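Local coordinates for protein nicastrin (Dictyostelium purpureum, PDB 4R12) that probably serves as an essential subunit of gamma-secretase, the complex that cleaves membrane proteins such as Notch receptors and amyloid precursor protein within the membrane, at residues Leu49-Glu54 with His160-Gln165; Val71-Tyr76 with Ala153-Ser158. All blocks are in the same frame, centred on the assembly; numbering follows the deposited sequence.

Both contacts belong to the small lobe of nicastrin, with centres about 9 Å apart. They tie neighbouring parallel strands, 43-50 and 67-72, to helix 148-160 and the loop that follows it. In chain order Leu49-Glu54 comes first, then Val71-Tyr76, Ala153-Ser158 and His160-Gln165, so interaction 2 is nested inside the loop closed by interaction 1. Where they meet, Ile50 N probably bonds to Val71 O between the strands, and Tyr76 OH probably bonds to Asp53 OD1 (2.7 Å). Near the strand ends an aspartate pairs with an arginine, Asp51 with Arg162 and Asp73 with Arg155 of the helix. Sugars of the attached glycan reach Asp53, Asn75 and Tyr76, just past the strands.

Interaction 1 of 2, residues Leu49-Glu54 with His160-Gln165. With NAG (2-acetamido-2-deoxy-beta-D-glucopyranose), chain C.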
ATOM      1  N   LEU A  49      15.866 -26.946 -10.046  1.00 46.73           N
ATOM      2  CA  LEU A  49      15.386 -26.649  -8.692  1.00 42.06           C
ATOM      3  C   LEU A  49      16.498 -26.459  -7.667  1.00 42.10           C
ATOM      4  O   LEU A  49      17.351 -27.325  -7.486  1.00 45.24           O
ATOM      5  CB  LEU A  49      14.454 -27.764  -8.213  1.00 45.43           C
ATOM      6  CG  LEU A  49      14.008 -27.695  -6.749  1.00 42.63           C
ATOM      7  CD1 LEU A  49      13.098 -26.492  -6.512  1.00 39.38           C
ATOM      8  CD2 LEU A  49      13.318 -28.982  -6.357  1.00 44.61           C
ATOM      9  N   ILE A  50      16.484 -25.312  -7.000  1.00 40.73           N
ATOM     10  CA  ILE A  50      17.324 -25.101  -5.837  1.00 39.75           C
ATOM     11  C   ILE A  50      16.440 -25.110  -4.592  1.00 41.83           C
ATOM     12  O   ILE A  50      15.625 -24.211  -4.408  1.00 37.46           O
ATOM     13  CB  ILE A  50      18.098 -23.781  -5.918  1.00 38.66           C
ATOM     14  CG1 ILE A  50      19.095 -23.816  -7.083  1.00 41.68           C
ATOM     15  CG2 ILE A  50      18.829 -23.508  -4.613  1.00 40.54           C
ATOM     16  CD1 ILE A  50      19.968 -22.586  -7.156  1.00 40.94           C
ATOM     17  N   ASP A  51      16.593 -26.137  -3.756  1.00 43.08           N
ATOM     18  CA  ASP A  51      15.778 -26.283  -2.544  1.00 41.65           C
ATOM     19  C   ASP A  51      16.623 -26.700  -1.336  1.00 43.83           C
ATOM     20  O   ASP A  51      16.103 -26.927  -0.245  1.00 43.88           O
ATOM     21  CB  ASP A  51      14.643 -27.292  -2.776  1.00 39.33           C
ATOM     22  CG  ASP A  51      15.147 -28.716  -2.999  1.00 43.92           C
ATOM     23  OD1 ASP A  51      16.368 -28.916  -3.183  1.00 44.25           O
ATOM     24  OD2 ASP A  51      14.310 -29.643  -3.003  1.00 43.36           O
ATOM     25  N   ASP A  52      17.929 -26.804  -1.546  1.00 43.61           N
ATOM     26  CA  ASP A  52      18.873 -27.080  -0.465  1.00 45.75           C
ATOM     27  C   ASP A  52      20.280 -26.644  -0.866  1.00 47.87           C
ATOM     28  O   ASP A  52      20.519 -26.295  -2.024  1.00 47.34           O
ATOM     29  CB  ASP A  52      18.864 -28.564  -0.073  1.00 47.87           C
ATOM     30  CG  ASP A  52      19.012 -29.503  -1.265  1.00 50.61           C
ATOM     31  OD1 ASP A  52      19.752 -29.181  -2.216  1.00 50.38           O
ATOM     32  OD2 ASP A  52      18.382 -30.583  -1.244  1.00 51.61           O
ATOM     33  N   ASP A  53      21.197 -26.663   0.099  1.00 46.50           N
ATOM     34  CA  ASP A  53      22.569 -26.234  -0.134  1.00 48.01           C
ATOM     35  C   ASP A  53      23.210 -27.073  -1.231  1.00 50.48           C
ATOM     36  O   ASP A  53      24.037 -26.575  -2.005  1.00 48.74           O
ATOM     37  CB  ASP A  53      23.389 -26.322   1.157  1.00 48.92           C
ATOM     38  CG  ASP A  53      23.239 -25.092   2.031  1.00 50.16           C
ATOM     39  OD1 ASP A  53      22.388 -24.235   1.707  1.00 48.17           O
ATOM     40  OD2 ASP A  53      23.969 -24.977   3.042  1.00 50.13           O
ATOM     41  N   GLU A  54      22.809 -28.340  -1.304  1.00 50.04           N
ATOM     42  CA  GLU A  54      23.367 -29.254  -2.288  1.00 51.83           C
ATOM     43  C   GLU A  54      23.030 -28.816  -3.699  1.00 50.03           C
ATOM     44  O   GLU A  54      23.919 -28.688  -4.535  1.00 53.03           O
ATOM     45  CB  GLU A  54      22.875 -30.688  -2.064  1.00 54.42           C
ATOM     46  CG  GLU A  54      23.315 -31.643  -3.180  1.00 57.70           C
ATOM     47  CD  GLU A  54      22.851 -33.080  -2.976  1.00 60.63           C
ATOM     48  OE1 GLU A  54      21.624 -33.320  -2.915  1.00 61.13           O
ATOM     49  OE2 GLU A  54      23.720 -33.974  -2.888  1.00 61.27           O
ATOM     50  N   HIS A 160      12.050 -33.525 -10.646  1.00 52.21           N
ATOM     51  CA  HIS A 160      12.081 -34.733 -11.467  1.00 54.78           C
ATOM     52  C   HIS A 160      13.167 -34.640 -12.540  1.00 55.91           C
ATOM     53  O   HIS A 160      13.669 -35.658 -13.017  1.00 58.16           O
ATOM     54  CB  HIS A 160      10.710 -34.969 -12.106  1.00 53.83           C
ATOM     55  CG  HIS A 160      10.657 -36.153 -13.024  1.00 59.83           C
ATOM     56  ND1 HIS A 160      11.236 -37.366 -12.715  1.00 62.27           N
ATOM     57  CD2 HIS A 160      10.081 -36.311 -14.241  1.00 60.19           C
ATOM     58  CE1 HIS A 160      11.023 -38.218 -13.703  1.00 62.86           C
ATOM     59  NE2 HIS A 160      10.324 -37.602 -14.641  1.00 63.27           N
ATOM     60  N   ASN A 161      13.532 -33.414 -12.903  1.00 56.32           N
ATOM     61  CA  ASN A 161      14.599 -33.172 -13.872  1.00 57.10           C
ATOM     62  C   ASN A 161      15.975 -33.618 -13.384  1.00 58.96           C
ATOM     63  O   ASN A 161      16.939 -33.639 -14.153  1.00 59.54           O
ATOM     64  CB  ASN A 161      14.662 -31.687 -14.233  1.00 53.94           C
ATOM     65  CG  ASN A 161      13.639 -31.291 -15.272  1.00 54.48           C
ATOM     66  OD1 ASN A 161      12.819 -32.106 -15.700  1.00 56.42           O
ATOM     67  ND2 ASN A 161      13.675 -30.024 -15.683  1.00 51.93           N
ATOM     68  N   ARG A 162      16.073 -33.939 -12.120  1.00 56.75           N
ATOM     69  CA  ARG A 162      17.360 -34.207 -11.555  1.00 57.66           C
ATOM     70  C   ARG A 162      17.896 -35.537 -11.992  1.00 60.48           C
ATOM     71  O   ARG A 162      19.072 -35.808 -11.798  1.00 62.48           O
ATOM     72  CB  ARG A 162      17.292 -34.183 -10.052  1.00 55.73           C
ATOM     73  CG  ARG A 162      17.342 -32.809  -9.469  1.00 52.85           C
ATOM     74  CD  ARG A 162      16.949 -32.821  -8.022  1.00 51.01           C
ATOM     75  NE  ARG A 162      16.997 -31.485  -7.474  1.00 51.65           N
ATOM     76  CZ  ARG A 162      16.784 -31.179  -6.209  1.00 50.18           C
ATOM     77  NH1 ARG A 162      16.510 -32.109  -5.329  1.00 49.41           N
ATOM     78  NH2 ARG A 162      16.862 -29.936  -5.834  1.00 46.53           N
ATOM     79  N   ASP A 163      17.046 -36.366 -12.573  1.00 61.90           N
ATOM     80  CA  ASP A 163      17.529 -37.654 -13.025  1.00 67.16           C
ATOM     81  C   ASP A 163      18.582 -37.362 -14.078  1.00 69.37           C
ATOM     82  O   ASP A 163      19.743 -37.693 -13.914  1.00 69.38           O
ATOM     83  CB  ASP A 163      16.417 -38.592 -13.482  1.00 65.93           C
ATOM     84  CG  ASP A 163      15.674 -38.082 -14.644  1.00 68.33           C
ATOM     85  OD1 ASP A 163      16.238 -37.284 -15.406  1.00 67.59           O
ATOM     86  OD2 ASP A 163      14.521 -38.491 -14.804  1.00 71.40           O
ATOM     87  N   GLY A 164      18.182 -36.678 -15.132  1.00 68.81           N
ATOM     88  CA  GLY A 164      19.159 -36.134 -16.047  1.00 70.43           C
ATOM     89  C   GLY A 164      18.946 -36.631 -17.440  1.00 73.30           C
ATOM     90  O   GLY A 164      19.766 -36.439 -18.311  1.00 75.82           O
ATOM     91  N   GLN A 165      17.820 -37.267 -17.646  1.00 72.33           N
ATOM     92  CA  GLN A 165      17.484 -37.819 -18.921  1.00 73.92           C
ATOM     93  C   GLN A 165      16.531 -36.846 -19.594  1.00 74.72           C
ATOM     94  O   GLN A 165      15.914 -36.047 -18.919  1.00 73.19           O
ATOM     95  CB  GLN A 165      16.887 -39.200 -18.709  1.00 74.79           C
ATOM     96  CG  GLN A 165      17.536 -39.980 -17.570  1.00 75.33           C
ATOM     97  CD  GLN A 165      18.909 -40.541 -17.904  1.00 77.28           C
ATOM     98  OE1 GLN A 165      19.914 -39.860 -17.832  1.00 77.23           O
ATOM     99  NE2 GLN A 165      18.945 -41.799 -18.252  1.00 76.61           N
TER
HETATM  100  C1  NAG C   2      21.864 -20.009   4.259  1.00 49.35           C
HETATM  101  C2  NAG C   2      23.086 -20.900   4.068  1.00 50.68           C
HETATM  102  C3  NAG C   2      22.891 -22.140   4.894  1.00 51.69           C
HETATM  103  C4  NAG C   2      22.683 -21.839   6.348  1.00 51.64           C
HETATM  104  C5  NAG C   2      21.565 -20.841   6.480  1.00 50.08           C
HETATM  105  C6  NAG C   2      21.561 -20.366   7.911  1.00 49.99           C
HETATM  106  C7  NAG C   2      24.111 -20.770   1.878  1.00 50.77           C
HETATM  107  C8  NAG C   2      24.194 -21.388   0.538  1.00 51.03           C
HETATM  108  N2  NAG C   2      23.288 -21.360   2.725  1.00 50.91           N
HETATM  109  O3  NAG C   2      24.000 -23.013   4.787  1.00 53.00           O
HETATM  110  O4  NAG C   2      22.210 -23.045   6.906  1.00 52.49           O
HETATM  111  O5  NAG C   2      21.759 -19.733   5.630  1.00 49.17           O
HETATM  112  O6  NAG C   2      22.657 -19.492   8.098  1.00 50.33           O
HETATM  113  O7  NAG C   2      24.737 -19.794   2.165  1.00 50.50           O
HETATM  114  O   HOH W   1      17.889 -29.713  -9.091  1.00 49.07           O
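Arg162 carries this contact, stretching from a type I turn, His160 to Asp163, across to Leu49 and Asp51. Within that turn Asn161 does not touch Leu49-Glu54; its ND2 donates to the carbonyls of Leu47 and Trp169. Next comes Arg162, its chain extended from CG to NE, which brings NH2 between two acceptors. Both lie in the guanidinium plane, at its edge. NH2 gives a nearly straight bond (170°) to Asp51 OD1 at 2.9 Å, a salt bridge that meets the oxygen from above the carboxylate plane, the two planes being turned 71° apart. Its other bond runs 3.1 Å to Leu49 O, again from above the carbonyl plane. A water completes the grip, accepting from Arg162 NE and donating to Leu49 O at 2.9 Å, while Leu49 CD2 lies over a guanidinium face, 3.7 Å from NH2. Further on, Asp163 OD1 takes the N-H of Gln165 in an Asx turn. The contact therefore joins the C-terminal end of strand 43-50 to the loop between helix 148-160 and strand 169-174, with Leu49 also packing on Ser158 and Lys159 of that helix and on Val71 of the adjacent strand 67-72.

Interaction 2 of 2, residues Val71-Tyr76 with Ala153-Ser158; sequences VLDTNY and AIRNVS. With NAG (2-acetamido-2-deoxy-beta-D-glucopyranose), chain B.
Val71 CA and Ser158 CA, 7.0 Å apart, are the nearest CA atoms of Val71-Tyr76 and Ala153-Ser158, where strand 67-72 passes helix 148-160, and the chain beyond the strand then turns through a short 3-10 segment at Thr74-Tyr76. Val71 points its branches at the helix: CG2 lies 3.8 Å from Ser158 CB, and CG1, anti to the backbone N (chi1 -178°), meets Ile154 CG2 at 4.2 Å, the two side chains crossing at about a right angle. Past this small apolar patch the contact becomes ionic. Arg155 bends at its third torsion and presents its end to Asp73, NH1 and NH2 both donating to the single oxygen OD2, each at 2.9 Å and each at a bent 145°. NH1 uses the anti lone pair of OD2, whereas NH2 comes from above the carboxylate plane, which stands 75° from the guanidinium. The other oxygen, OD1, accepts Asn75 N at 3.0 Å in an Asx turn. In the same 3-10 segment, Asn75 O accepts from O6 of the chain B sugar (2.9 Å), the same O6 lying over a face of the Tyr76 ring. Putting an alanine at Asp73 would probably leave the NH1/NH2 end of Arg155 without this mate and Asn75 N without its side-chain acceptor, freeing the turn to shift. Since Arg155 NE also pairs with Asp99, this one cation lies between two carboxylates and probably offsets part of their mutual repulsion.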
ATOM      1  N   VAL A  71      14.255 -22.669 -10.450  1.00 36.81           N
ATOM      2  CA  VAL A  71      13.115 -22.729  -9.540  1.00 36.63           C
ATOM      3  C   VAL A  71      13.641 -22.651  -8.114  1.00 36.44           C
ATOM      4  O   VAL A  71      14.452 -23.480  -7.708  1.00 38.78           O
ATOM      5  CB  VAL A  71      12.301 -24.018  -9.729  1.00 38.59           C
ATOM      6  CG1 VAL A  71      11.099 -24.024  -8.804  1.00 36.02           C
ATOM      7  CG2 VAL A  71      11.866 -24.157 -11.183  1.00 36.85           C
ATOM      8  N   LEU A  72      13.194 -21.651  -7.364  1.00 33.56           N
ATOM      9  CA  LEU A  72      13.720 -21.420  -6.024  1.00 33.27           C
ATOM     10  C   LEU A  72      12.718 -21.726  -4.923  1.00 32.47           C
ATOM     11  O   LEU A  72      11.630 -21.158  -4.897  1.00 30.03           O
ATOM     12  CB  LEU A  72      14.175 -19.963  -5.871  1.00 32.12           C
ATOM     13  CG  LEU A  72      15.409 -19.491  -6.634  1.00 34.29           C
ATOM     14  CD1 LEU A  72      15.583 -17.990  -6.460  1.00 28.31           C
ATOM     15  CD2 LEU A  72      16.629 -20.229  -6.134  1.00 34.03           C
ATOM     16  N   ASP A  73      13.096 -22.614  -4.011  1.00 32.56           N
ATOM     17  CA  ASP A  73      12.451 -22.649  -2.709  1.00 32.30           C
ATOM     18  C   ASP A  73      12.693 -21.273  -2.121  1.00 29.98           C
ATOM     19  O   ASP A  73      13.784 -20.711  -2.283  1.00 29.74           O
ATOM     20  CB  ASP A  73      13.035 -23.736  -1.811  1.00 34.41           C
ATOM     21  CG  ASP A  73      12.369 -23.785  -0.442  1.00 34.12           C
ATOM     22  OD1 ASP A  73      12.731 -22.961   0.432  1.00 31.80           O
ATOM     23  OD2 ASP A  73      11.492 -24.649  -0.245  1.00 34.97           O
ATOM     24  N   THR A  74      11.699 -20.712  -1.450  1.00 30.81           N
ATOM     25  CA  THR A  74      11.806 -19.309  -1.092  1.00 28.69           C
ATOM     26  C   THR A  74      12.923 -19.023  -0.083  1.00 30.45           C
ATOM     27  O   THR A  74      13.380 -17.883   0.021  1.00 28.46           O
ATOM     28  CB  THR A  74      10.474 -18.764  -0.550  1.00 28.88           C
ATOM     29  OG1 THR A  74      10.573 -17.341  -0.413  1.00 27.42           O
ATOM     30  CG2 THR A  74      10.119 -19.399   0.786  1.00 28.09           C
ATOM     31  N   ASN A  75      13.384 -20.041   0.644  1.00 29.27           N
ATOM     32  CA  ASN A  75      14.522 -19.838   1.542  1.00 30.15           C
ATOM     33  C   ASN A  75      15.781 -19.417   0.780  1.00 32.71           C
ATOM     34  O   ASN A  75      16.702 -18.834   1.352  1.00 31.39           O
ATOM     35  CB  ASN A  75      14.806 -21.091   2.363  1.00 33.19           C
ATOM     36  CG  ASN A  75      14.165 -21.044   3.746  1.00 35.41           C
ATOM     37  OD1 ASN A  75      13.417 -20.114   4.068  1.00 30.72           O
ATOM     38  ND2 ASN A  75      14.454 -22.050   4.570  1.00 37.46           N
ATOM     39  N   TYR A  76      15.802 -19.697  -0.520  1.00 31.84           N
ATOM     40  CA  TYR A  76      16.939 -19.333  -1.358  1.00 32.40           C
ATOM     41  C   TYR A  76      16.691 -18.106  -2.237  1.00 31.87           C
ATOM     42  O   TYR A  76      17.532 -17.748  -3.067  1.00 31.80           O
ATOM     43  CB  TYR A  76      17.341 -20.539  -2.207  1.00 33.09           C
ATOM     44  CG  TYR A  76      17.975 -21.587  -1.340  1.00 36.65           C
ATOM     45  CD1 TYR A  76      17.199 -22.516  -0.659  1.00 37.94           C
ATOM     46  CD2 TYR A  76      19.347 -21.607  -1.145  1.00 38.81           C
ATOM     47  CE1 TYR A  76      17.780 -23.466   0.171  1.00 40.91           C
ATOM     48  CE2 TYR A  76      19.934 -22.544  -0.324  1.00 42.11           C
ATOM     49  CZ  TYR A  76      19.151 -23.467   0.333  1.00 43.88           C
ATOM     50  OH  TYR A  76      19.749 -24.397   1.150  1.00 47.14           O
ATOM     51  N   ALA A 153       3.140 -28.235  -7.835  1.00 36.39           N
ATOM     52  CA  ALA A 153       3.289 -28.972  -9.080  1.00 37.64           C
ATOM     53  C   ALA A 153       4.642 -28.675  -9.740  1.00 39.34           C
ATOM     54  O   ALA A 153       5.321 -29.579 -10.210  1.00 42.24           O
ATOM     55  CB  ALA A 153       2.138 -28.649 -10.019  1.00 35.52           C
ATOM     56  N   ILE A 154       5.049 -27.409  -9.735  1.00 39.93           N
ATOM     57  CA  ILE A 154       6.310 -27.008 -10.349  1.00 38.81           C
ATOM     58  C   ILE A 154       7.526 -27.480  -9.542  1.00 40.95           C
ATOM     59  O   ILE A 154       8.583 -27.773 -10.108  1.00 40.18           O
ATOM     60  CB  ILE A 154       6.359 -25.474 -10.535  1.00 37.29           C
ATOM     61  CG1 ILE A 154       5.284 -25.051 -11.534  1.00 36.46           C
ATOM     62  CG2 ILE A 154       7.731 -25.016 -11.027  1.00 36.43           C
ATOM     63  CD1 ILE A 154       5.442 -25.707 -12.870  1.00 40.10           C
ATOM     64  N   ARG A 155       7.381 -27.548  -8.223  1.00 36.81           N
ATOM     65  CA  ARG A 155       8.431 -28.123  -7.382  1.00 38.54           C
ATOM     66  C   ARG A 155       8.615 -29.596  -7.736  1.00 41.82           C
ATOM     67  O   ARG A 155       9.748 -30.091  -7.779  1.00 43.18           O
ATOM     68  CB  ARG A 155       8.106 -27.982  -5.889  1.00 36.69           C
ATOM     69  CG  ARG A 155       9.238 -28.462  -4.970  1.00 39.97           C
ATOM     70  CD  ARG A 155       8.864 -28.442  -3.477  1.00 41.00           C
ATOM     71  NE  ARG A 155       8.596 -27.099  -2.957  1.00 37.36           N
ATOM     72  CZ  ARG A 155       9.451 -26.382  -2.234  1.00 36.43           C
ATOM     73  NH1 ARG A 155      10.653 -26.866  -1.938  1.00 37.09           N
ATOM     74  NH2 ARG A 155       9.104 -25.174  -1.803  1.00 32.68           N
ATOM     75  N   ASN A 156       7.523 -30.264  -8.021  1.00 39.76           N
ATOM     76  CA  ASN A 156       7.538 -31.649  -8.406  1.00 45.49           C
ATOM     77  C   ASN A 156       8.315 -31.887  -9.699  1.00 46.50           C
ATOM     78  O   ASN A 156       9.297 -32.579  -9.708  1.00 48.07           O
ATOM     79  CB  ASN A 156       6.111 -32.145  -8.535  1.00 45.50           C
ATOM     80  CG  ASN A 156       6.025 -33.628  -8.775  1.00 49.40           C
ATOM     81  OD1 ASN A 156       6.785 -34.391  -8.241  1.00 50.49           O
ATOM     82  ND2 ASN A 156       5.092 -34.024  -9.570  1.00 49.40           N
ATOM     83  N   VAL A 157       7.888 -31.282 -10.785  1.00 47.76           N
ATOM     84  CA  VAL A 157       8.549 -31.488 -12.065  1.00 48.99           C
ATOM     85  C   VAL A 157       9.970 -30.983 -12.144  1.00 50.19           C
ATOM     86  O   VAL A 157      10.809 -31.588 -12.759  1.00 53.07           O
ATOM     87  CB  VAL A 157       7.753 -30.896 -13.205  1.00 47.90           C
ATOM     88  CG1 VAL A 157       6.377 -31.504 -13.244  1.00 48.00           C
ATOM     89  CG2 VAL A 157       7.677 -29.407 -13.051  1.00 45.74           C
ATOM     90  N   SER A 158      10.226 -29.856 -11.489  1.00 46.53           N
ATOM     91  CA  SER A 158      11.564 -29.278 -11.453  1.00 46.50           C
ATOM     92  C   SER A 158      12.534 -30.189 -10.710  1.00 51.30           C
ATOM     93  O   SER A 158      13.739 -30.164 -10.957  1.00 50.42           O
ATOM     94  CB  SER A 158      11.533 -27.895 -10.799  1.00 46.73           C
ATOM     95  OG  SER A 158      11.647 -27.996  -9.390  1.00 46.79           O
TER
HETATM   96  C1  NAG B   1      19.669 -15.675   2.054  1.00 39.22           C
HETATM   97  C2  NAG B   1      20.096 -15.658   3.510  1.00 39.60           C
HETATM   98  C3  NAG B   1      21.172 -16.660   3.820  1.00 41.05           C
HETATM   99  C4  NAG B   1      20.832 -18.036   3.344  1.00 41.62           C
HETATM  100  C5  NAG B   1      20.472 -17.950   1.860  1.00 41.07           C
HETATM  101  C6  NAG B   1      20.036 -19.253   1.240  1.00 41.60           C
HETATM  102  C7  NAG B   1      19.777 -13.419   4.215  1.00 38.15           C
HETATM  103  C8  NAG B   1      20.361 -12.046   4.286  1.00 37.91           C
HETATM  104  N2  NAG B   1      20.583 -14.381   3.870  1.00 39.24           N
HETATM  105  O3  NAG B   1      21.365 -16.656   5.218  1.00 41.52           O
HETATM  106  O4  NAG B   1      22.003 -18.778   3.541  1.00 42.89           O
HETATM  107  O5  NAG B   1      19.459 -16.992   1.629  1.00 39.67           O
HETATM  108  O6  NAG B   1      19.266 -20.063   2.080  1.00 41.69           O
HETATM  109  O7  NAG B   1      18.628 -13.601   4.459  1.00 37.43           O